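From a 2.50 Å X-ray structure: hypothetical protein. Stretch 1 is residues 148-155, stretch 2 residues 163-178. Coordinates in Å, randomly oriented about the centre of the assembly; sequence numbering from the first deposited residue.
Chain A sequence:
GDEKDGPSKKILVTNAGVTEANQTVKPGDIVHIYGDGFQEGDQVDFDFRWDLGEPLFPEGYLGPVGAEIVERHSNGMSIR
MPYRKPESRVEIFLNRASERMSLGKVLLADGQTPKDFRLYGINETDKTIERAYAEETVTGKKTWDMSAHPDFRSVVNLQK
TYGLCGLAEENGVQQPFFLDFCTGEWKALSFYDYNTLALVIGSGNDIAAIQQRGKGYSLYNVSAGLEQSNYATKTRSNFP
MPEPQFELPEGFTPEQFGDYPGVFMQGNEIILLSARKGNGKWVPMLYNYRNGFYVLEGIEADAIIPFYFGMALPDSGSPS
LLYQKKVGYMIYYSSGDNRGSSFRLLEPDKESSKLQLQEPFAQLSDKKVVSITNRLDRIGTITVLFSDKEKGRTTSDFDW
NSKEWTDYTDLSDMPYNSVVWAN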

# COMPACT_ATOMS: atom_id res chain seq x y z
N ALA A 148 -38.10 -14.46 3.30
CA ALA A 148 -37.46 -15.43 4.19
C ALA A 148 -37.14 -14.79 5.55
O ALA A 148 -37.17 -15.47 6.57
N HIS A 149 -36.81 -13.50 5.54
CA HIS A 149 -36.58 -12.74 6.77
C HIS A 149 -37.30 -11.39 6.67
O HIS A 149 -36.66 -10.35 6.51
N PRO A 150 -38.64 -11.40 6.78
CA PRO A 150 -39.43 -10.18 6.59
C PRO A 150 -39.17 -9.11 7.64
O PRO A 150 -39.49 -7.95 7.42
N ASP A 151 -38.60 -9.51 8.77
CA ASP A 151 -38.29 -8.59 9.87
C ASP A 151 -36.87 -8.00 9.77
O ASP A 151 -36.38 -7.43 10.74
N PHE A 152 -36.24 -8.14 8.60
CA PHE A 152 -34.86 -7.67 8.38
C PHE A 152 -34.72 -6.23 8.84
O PHE A 152 -35.51 -5.37 8.46
N ARG A 153 -33.70 -5.97 9.64
CA ARG A 153 -33.64 -4.79 10.48
C ARG A 153 -32.20 -4.28 10.57
O ARG A 153 -31.27 -5.06 10.44
N SER A 154 -32.04 -2.98 10.81
CA SER A 154 -30.72 -2.39 11.05
C SER A 154 -29.79 -2.67 9.88
O SER A 154 -28.66 -3.13 10.05
N VAL A 155 -30.29 -2.38 8.69
CA VAL A 155 -29.63 -2.81 7.46
C VAL A 155 -28.45 -1.92 7.12
O VAL A 155 -28.57 -0.70 7.08
N GLY A 163 -23.91 -6.75 -1.15
CA GLY A 163 -25.03 -7.30 -0.42
C GLY A 163 -25.24 -6.53 0.86
O GLY A 163 -24.50 -5.58 1.14
N LEU A 164 -26.24 -6.93 1.65
CA LEU A 164 -26.63 -6.20 2.85
C LEU A 164 -26.57 -7.06 4.09
O LEU A 164 -27.01 -8.21 4.07
N CYS A 165 -26.04 -6.48 5.16
CA CYS A 165 -26.05 -7.11 6.47
C CYS A 165 -27.16 -6.49 7.30
O CYS A 165 -27.48 -5.32 7.14
N GLY A 166 -27.75 -7.28 8.19
CA GLY A 166 -28.79 -6.79 9.10
C GLY A 166 -29.19 -7.86 10.10
O GLY A 166 -28.65 -8.97 10.07
N LEU A 167 -30.13 -7.53 10.97
CA LEU A 167 -30.60 -8.46 12.00
C LEU A 167 -31.96 -9.03 11.65
O LEU A 167 -32.82 -8.32 11.12
N ALA A 168 -32.16 -10.30 11.98
CA ALA A 168 -33.45 -10.97 11.79
C ALA A 168 -33.63 -12.08 12.81
O ALA A 168 -32.67 -12.62 13.35
N GLU A 169 -34.89 -12.42 13.08
CA GLU A 169 -35.23 -13.45 14.05
C GLU A 169 -34.86 -14.82 13.49
O GLU A 169 -35.19 -15.14 12.35
N GLU A 170 -34.16 -15.61 14.30
CA GLU A 170 -33.80 -16.98 13.93
C GLU A 170 -33.59 -17.78 15.20
O GLU A 170 -32.81 -17.39 16.06
N ASN A 171 -34.31 -18.90 15.31
CA ASN A 171 -34.27 -19.74 16.51
C ASN A 171 -34.56 -18.95 17.78
O ASN A 171 -33.91 -19.14 18.80
N GLY A 172 -35.53 -18.04 17.69
CA GLY A 172 -36.01 -17.30 18.86
C GLY A 172 -35.18 -16.11 19.31
O GLY A 172 -35.50 -15.49 20.32
N VAL A 173 -34.12 -15.78 18.57
CA VAL A 173 -33.28 -14.62 18.90
C VAL A 173 -32.88 -13.82 17.67
O VAL A 173 -33.00 -14.29 16.54
N GLN A 174 -32.40 -12.60 17.91
CA GLN A 174 -31.90 -11.73 16.86
C GLN A 174 -30.49 -12.16 16.46
O GLN A 174 -29.61 -12.32 17.32
N GLN A 175 -30.28 -12.35 15.16
CA GLN A 175 -29.00 -12.80 14.62
C GLN A 175 -28.65 -12.06 13.34
O GLN A 175 -29.53 -11.62 12.60
N PRO A 176 -27.34 -11.92 13.05
CA PRO A 176 -26.92 -11.24 11.84
C PRO A 176 -26.97 -12.13 10.60
O PRO A 176 -26.57 -13.30 10.65
N PHE A 177 -27.46 -11.56 9.50
CA PHE A 177 -27.50 -12.21 8.20
C PHE A 177 -26.94 -11.32 7.11
O PHE A 177 -26.99 -10.10 7.22
N PHE A 178 -26.43 -11.95 6.05
CA PHE A 178 -25.99 -11.25 4.85
C PHE A 178 -26.89 -11.67 3.69
O PHE A 178 -27.02 -12.86 3.40

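Stretch 2 is a hairpin whose two strands, 163-170 and 173-178, join through a type I' turn from E170 to V173. Stretch 1 lies along the first strand and pairs with it at a single antiparallel bridge. There L167 N donates to R153 O (2.8 Å), and R153 N returns a weak bond to L167 O (2.9 Å).

F152 is one of two main bumps, with H149. Its CB points sideways, but chi1 is t (-159°) and carries the ring closer. The hollow it enters is left by G166, which has no side chain: F152 CE1 sits 3.3 Å from G166 CA. A CB at G166 would clash with this ring atom and with R153 O. A168 CB and L164 O lie at the ring edge. Apolar contacts close the pocket, with F152 CE2 4.3 Å from L164 CB and F152 CE1 4.4 Å from F177 CB.

H149 points toward the hairpin with chi1 m. H149 packs against A168, with H149 ND1 3.8 Å from A168 CB. H149 NE2 rests over one face of the F177 ring, 3.7 Å from F177 CE1. The two ring planes meet obliquely, at 34°. F177 is also m.

V155, chi1 t, places CG1 3.8 Å from CB of L164, itself m at chi1.

Polar contacts gather toward the hairpin turn. D151, chi1 p, points toward stretch 2, and its OD2 accepts a hydrogen bond from E169 N (2.8 Å). R153 is extended through chi1 and chi2 (both t), then bends at chi3 (p). This brings R153 NH2 to Q174 OE1 at 2.9 Å; R153 NE adds a weak bond to the same OE1 at 3.3 Å. L167 lies on the same sheet face as R153, with its CD1 3.9 Å from R153 NH2. The Q174 amide is used at both ends, since Q174 NE2 donates to E169 OE1 (3.2 Å).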

# COMPACT_ATOMS: atom_id res chain seq x y z
CB ALA A 148 -36.21 -16.00 3.55
CB HIS A 149 -35.08 -12.54 7.02
CG HIS A 149 -34.34 -13.82 7.26
ND1 HIS A 149 -34.52 -14.59 8.38
CD2 HIS A 149 -33.42 -14.47 6.50
CE1 HIS A 149 -33.75 -15.66 8.31
NE2 HIS A 149 -33.07 -15.61 7.18
CB PRO A 150 -40.88 -10.67 6.66
CG PRO A 150 -40.82 -11.92 7.48
CD PRO A 150 -39.48 -12.54 7.19
CB ASP A 151 -38.46 -9.31 11.22
CG ASP A 151 -37.61 -10.58 11.34
OD1 ASP A 151 -37.36 -11.25 10.31
OD2 ASP A 151 -37.19 -10.90 12.47
CB PHE A 152 -34.49 -7.82 6.90
CG PHE A 152 -33.00 -7.84 6.63
CD1 PHE A 152 -32.12 -8.56 7.43
CD2 PHE A 152 -32.49 -7.20 5.51
CE1 PHE A 152 -30.77 -8.60 7.15
CE2 PHE A 152 -31.13 -7.23 5.22
CZ PHE A 152 -30.27 -7.93 6.04
CB ARG A 153 -34.12 -5.20 11.86
CG ARG A 153 -34.65 -4.09 12.74
CD ARG A 153 -35.37 -4.70 13.93
NE ARG A 153 -34.48 -5.54 14.73
CZ ARG A 153 -34.09 -5.28 15.99
NH1 ARG A 153 -34.51 -4.20 16.64
NH2 ARG A 153 -33.28 -6.13 16.60
CB SER A 154 -30.13 -2.94 12.35
OG SER A 154 -28.98 -2.21 12.74
CB VAL A 155 -30.63 -2.85 6.30
CG1 VAL A 155 -29.95 -3.33 5.03
CG2 VAL A 155 -31.79 -3.77 6.66
CB LEU A 164 -28.04 -5.64 2.70
CG LEU A 164 -28.27 -4.70 1.52
CD1 LEU A 164 -29.75 -4.38 1.37
CD2 LEU A 164 -27.46 -3.43 1.66
CB CYS A 165 -24.70 -6.93 7.16
SG CYS A 165 -23.31 -7.71 6.29
CB LEU A 167 -30.67 -7.75 13.34
CG LEU A 167 -29.37 -7.12 13.84
CD1 LEU A 167 -29.62 -6.38 15.14
CD2 LEU A 167 -28.29 -8.18 14.01
CB ALA A 168 -33.55 -11.53 10.38
CB GLU A 169 -36.73 -13.43 14.36
CG GLU A 169 -37.14 -14.32 15.52
CD GLU A 169 -37.03 -13.64 16.87
OE1 GLU A 169 -36.14 -12.78 17.05
OE2 GLU A 169 -37.83 -13.97 17.76
CB GLU A 170 -32.53 -16.99 13.08
CG GLU A 170 -32.17 -18.34 12.46
CD GLU A 170 -32.93 -18.64 11.18
OE1 GLU A 170 -34.10 -18.22 11.04
OE2 GLU A 170 -32.35 -19.31 10.29
CB ASN A 171 -32.93 -20.48 16.61
CG ASN A 171 -32.65 -21.36 15.41
OD1 ASN A 171 -33.56 -21.94 14.82
ND2 ASN A 171 -31.37 -21.48 15.04
CB VAL A 173 -32.00 -15.02 19.66
CG1 VAL A 173 -32.34 -15.61 21.02
CG2 VAL A 173 -31.15 -15.98 18.85
CB GLN A 174 -31.89 -10.27 17.34
CG GLN A 174 -33.28 -9.64 17.45
CD GLN A 174 -33.92 -9.42 16.08
OE1 GLN A 174 -33.41 -8.66 15.26
NE2 GLN A 174 -35.05 -10.07 15.85
CB GLN A 175 -29.05 -14.29 14.31
CG GLN A 175 -29.35 -15.16 15.52
CD GLN A 175 -28.90 -16.59 15.31
OE1 GLN A 175 -27.73 -16.85 15.03
NE2 GLN A 175 -29.83 -17.54 15.46
CB PRO A 176 -25.47 -10.85 12.15
CG PRO A 176 -25.01 -11.88 13.12
CD PRO A 176 -26.21 -12.23 13.94
CB PHE A 177 -28.94 -12.56 7.84
CG PHE A 177 -29.51 -13.65 8.67
CD1 PHE A 177 -29.38 -14.97 8.27
CD2 PHE A 177 -30.17 -13.37 9.85
CE1 PHE A 177 -29.91 -15.99 9.03
CE2 PHE A 177 -30.69 -14.38 10.62
CZ PHE A 177 -30.56 -15.70 10.21
CB PHE A 178 -24.54 -11.62 4.54
CG PHE A 178 -24.04 -11.08 3.23
CD1 PHE A 178 -23.72 -9.73 3.08
CD2 PHE A 178 -23.85 -11.92 2.14
CE1 PHE A 178 -23.26 -9.24 1.88
CE2 PHE A 178 -23.38 -11.43 0.94
CZ PHE A 178 -23.08 -10.09 0.80